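Local coordinates for protein enoyl-CoA hydratase (Mycolicibacterium smegmatis, PDB 7MCM) that probably catalyses the reversible hydration of (2E)-enoyl-CoA to (3S)-3-hydroxyacyl-CoA in fatty acid metabolism, at residues Asp123-Met127 with Asp152-Leu158. Residue numbers count along the deposited sequence, not the author numbering.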
ATOM      1  N   ASP B 123     -22.856  10.522   3.789  1.00 27.50           N
ATOM      2  CA  ASP B 123     -21.639  10.057   3.132  1.00 28.24           C
ATOM      3  C   ASP B 123     -21.320  10.890   1.891  1.00 28.04           C
ATOM      4  O   ASP B 123     -20.152  11.169   1.616  1.00 27.42           O
ATOM      5  CB  ASP B 123     -21.785   8.587   2.759  1.00 30.79           C
ATOM      6  CG  ASP B 123     -21.966   7.700   3.976  1.00 37.15           C
ATOM      7  OD1 ASP B 123     -21.863   8.224   5.086  1.00 30.57           O
ATOM      8  OD2 ASP B 123     -22.230   6.498   3.831  1.00 32.09           O
ATOM      9  N   LEU B 124     -22.346  11.284   1.131  1.00 27.95           N
ATOM     10  CA  LEU B 124     -22.134  12.143  -0.029  1.00 28.01           C
ATOM     11  C   LEU B 124     -21.441  13.446   0.368  1.00 29.58           C
ATOM     12  O   LEU B 124     -20.455  13.848  -0.260  1.00 29.44           O
ATOM     13  CB  LEU B 124     -23.468  12.429  -0.717  1.00 27.14           C
ATOM     14  CG  LEU B 124     -23.444  13.420  -1.894  1.00 26.52           C
ATOM     15  CD1 LEU B 124     -22.578  12.918  -3.011  1.00 29.72           C
ATOM     16  CD2 LEU B 124     -24.855  13.693  -2.382  1.00 32.87           C
ATOM     17  N   ALA B 125     -21.939  14.121   1.412  1.00 26.36           N
ATOM     18  CA  ALA B 125     -21.294  15.361   1.841  1.00 27.75           C
ATOM     19  C   ALA B 125     -19.839  15.120   2.204  1.00 27.54           C
ATOM     20  O   ALA B 125     -18.948  15.890   1.817  1.00 27.28           O
ATOM     21  CB  ALA B 125     -22.035  15.956   3.032  1.00 32.58           C
ATOM     22  N   VAL B 126     -19.576  14.013   2.898  1.00 28.70           N
ATOM     23  CA  VAL B 126     -18.234  13.673   3.339  1.00 27.99           C
ATOM     24  C   VAL B 126     -17.324  13.303   2.171  1.00 30.26           C
ATOM     25  O   VAL B 126     -16.099  13.422   2.272  1.00 32.38           O
ATOM     26  CB  VAL B 126     -18.385  12.536   4.373  1.00 34.53           C
ATOM     27  CG1 VAL B 126     -17.090  12.080   4.833  1.00 29.30           C
ATOM     28  CG2 VAL B 126     -19.211  13.032   5.562  1.00 37.73           C
ATOM     29  N   MET B 127     -17.888  12.852   1.056  1.00 27.34           N
ATOM     30  CA  MET B 127     -17.088  12.548  -0.129  1.00 28.90           C
ATOM     31  C   MET B 127     -16.683  13.790  -0.912  1.00 32.45           C
ATOM     32  O   MET B 127     -15.836  13.688  -1.810  1.00 28.21           O
ATOM     33  CB  MET B 127     -17.871  11.631  -1.069  1.00 27.69           C
ATOM     34  CG  MET B 127     -18.091  10.233  -0.566  1.00 35.67           C
ATOM     35  SD  MET B 127     -19.345   9.435  -1.605  1.00 41.20           S
ATOM     36  CE  MET B 127     -19.727   8.049  -0.533  1.00 43.99           C
ATOM     37  N   ASP B 152     -21.789   2.458   0.896  1.00 34.47           N
ATOM     38  CA  ASP B 152     -21.330   3.338  -0.170  1.00 36.88           C
ATOM     39  C   ASP B 152     -19.914   3.872   0.045  1.00 35.16           C
ATOM     40  O   ASP B 152     -19.539   4.849  -0.599  1.00 36.89           O
ATOM     41  CB  ASP B 152     -22.290   4.515  -0.309  1.00 35.17           C
ATOM     42  CG  ASP B 152     -22.466   5.262   0.995  1.00 38.49           C
ATOM     43  OD1 ASP B 152     -21.776   4.908   1.973  1.00 37.91           O
ATOM     44  OD2 ASP B 152     -23.273   6.210   1.045  1.00 44.06           O
ATOM     45  N   GLY B 153     -19.154   3.322   0.987  1.00 32.97           N
ATOM     46  CA  GLY B 153     -17.807   3.808   1.222  1.00 34.17           C
ATOM     47  C   GLY B 153     -17.680   4.905   2.257  1.00 32.99           C
ATOM     48  O   GLY B 153     -16.570   5.444   2.439  1.00 32.77           O
ATOM     49  N   GLY B 154     -18.769   5.239   2.951  1.00 30.45           N
ATOM     50  CA  GLY B 154     -18.712   6.259   3.981  1.00 28.83           C
ATOM     51  C   GLY B 154     -17.688   5.974   5.065  1.00 30.94           C
ATOM     52  O   GLY B 154     -17.104   6.906   5.630  1.00 31.16           O
ATOM     53  N   THR B 155     -17.443   4.696   5.372  1.00 29.31           N
ATOM     54  CA  THR B 155     -16.447   4.405   6.404  1.00 25.00           C
ATOM     55  C   THR B 155     -15.024   4.734   5.954  1.00 28.48           C
ATOM     56  O   THR B 155     -14.139   4.860   6.802  1.00 31.35           O
ATOM     57  CB  THR B 155     -16.496   2.942   6.826  1.00 28.43           C
ATOM     58  OG1 THR B 155     -16.235   2.129   5.683  1.00 28.93           O
ATOM     59  CG2 THR B 155     -17.868   2.586   7.406  1.00 31.06           C
ATOM     60  N   TRP B 156     -14.773   4.835   4.649  1.00 29.08           N
ATOM     61  CA  TRP B 156     -13.445   5.240   4.187  1.00 32.91           C
ATOM     62  C   TRP B 156     -13.262   6.753   4.284  1.00 31.89           C
ATOM     63  O   TRP B 156     -12.209   7.227   4.733  1.00 28.13           O
ATOM     64  CB  TRP B 156     -13.221   4.741   2.758  1.00 28.02           C
ATOM     65  CG  TRP B 156     -11.797   4.829   2.257  1.00 30.16           C
ATOM     66  CD1 TRP B 156     -10.815   3.890   2.385  1.00 31.91           C
ATOM     67  CD2 TRP B 156     -11.223   5.907   1.507  1.00 31.30           C
ATOM     68  NE1 TRP B 156      -9.660   4.323   1.780  1.00 34.13           N
ATOM     69  CE2 TRP B 156      -9.883   5.561   1.233  1.00 35.59           C
ATOM     70  CE3 TRP B 156     -11.708   7.132   1.055  1.00 31.67           C
ATOM     71  CZ2 TRP B 156      -9.022   6.399   0.507  1.00 40.34           C
ATOM     72  CZ3 TRP B 156     -10.849   7.970   0.334  1.00 39.11           C
ATOM     73  CH2 TRP B 156      -9.524   7.599   0.075  1.00 40.98           C
ATOM     74  N   PHE B 157     -14.295   7.522   3.929  1.00 28.59           N
ATOM     75  CA  PHE B 157     -14.186   8.977   3.879  1.00 27.60           C
ATOM     76  C   PHE B 157     -14.358   9.630   5.250  1.00 27.91           C
ATOM     77  O   PHE B 157     -13.707  10.637   5.539  1.00 26.81           O
ATOM     78  CB  PHE B 157     -15.224   9.536   2.906  1.00 30.33           C
ATOM     79  CG  PHE B 157     -14.964   9.177   1.473  1.00 32.83           C
ATOM     80  CD1 PHE B 157     -14.096   9.939   0.706  1.00 38.78           C
ATOM     81  CD2 PHE B 157     -15.586   8.095   0.889  1.00 33.11           C
ATOM     82  CE1 PHE B 157     -13.848   9.615  -0.615  1.00 40.82           C
ATOM     83  CE2 PHE B 157     -15.337   7.772  -0.438  1.00 33.08           C
ATOM     84  CZ  PHE B 157     -14.469   8.533  -1.179  1.00 37.10           C
ATOM     85  N   LEU B 158     -15.216   9.087   6.112  1.00 23.07           N
ATOM     86  CA  LEU B 158     -15.527   9.790   7.352  1.00 26.20           C
ATOM     87  C   LEU B 158     -14.313   9.948   8.266  1.00 29.73           C
ATOM     88  O   LEU B 158     -14.119  11.053   8.804  1.00 27.62           O
ATOM     89  CB  LEU B 158     -16.696   9.091   8.076  1.00 25.08           C
ATOM     90  CG  LEU B 158     -17.248   9.828   9.304  1.00 26.34           C
ATOM     91  CD1 LEU B 158     -17.727  11.249   8.953  1.00 25.30           C
ATOM     92  CD2 LEU B 158     -18.408   9.039   9.935  1.00 31.17           C
TER
HETATM   93  O   HOH W   1     -13.492  12.913   3.939  1.00 35.27           O
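In this crotonase-fold subunit two short buried helices pack side by side: 123-127 belongs to helix 120-127, and 154-158 opens helix 154-162, with the segment axes 9.0 Å apart at closest approach and crossing at 46°. Asp152, in the loop ahead of the second helix, forms an Asx turn, its OD1 accepting from Gly154 N at 3.2 Å. The same Asp152 OD1 lies 2.5 Å from Asp123 OD2, so close that one carboxyl group probably carries a proton; Glu141 adds another acid beside Asp123. Gly153 takes the N-cap position with phi near +91°, where a CB would jam against the carbonyl oxygen of Asp152. At Gly154 the demand comes from the partner helix: a CB would fall about 2.3 Å from Asp123 OD2, and its absence lets the two CA atoms approach to 4.9 Å. Thr155 and Trp156 serve another interface, hydrogen-bonding to Ser226 and Ala229 of a second subunit in the hexamer. Phe157 turns back toward 123-127 and offers a flat ring to unbranched Met127, whose CG makes a CH-pi contact 3.7 Å from the ring centroid, while SD adds an oblique Met-aromatic contact. Compact Val126 fills the space nearer the backbone, its CG1 3.7 Å from Phe157 CB. Leu158 extends the apolar seam, with CD1 4.1 Å from Val126 CG2, and also reaches helix 164-173. Where the backbones diverge, one water lies within hydrogen-bonding reach of both carbonyls, 3.1 Å from Val126 O and 2.8 Å from Phe157 O.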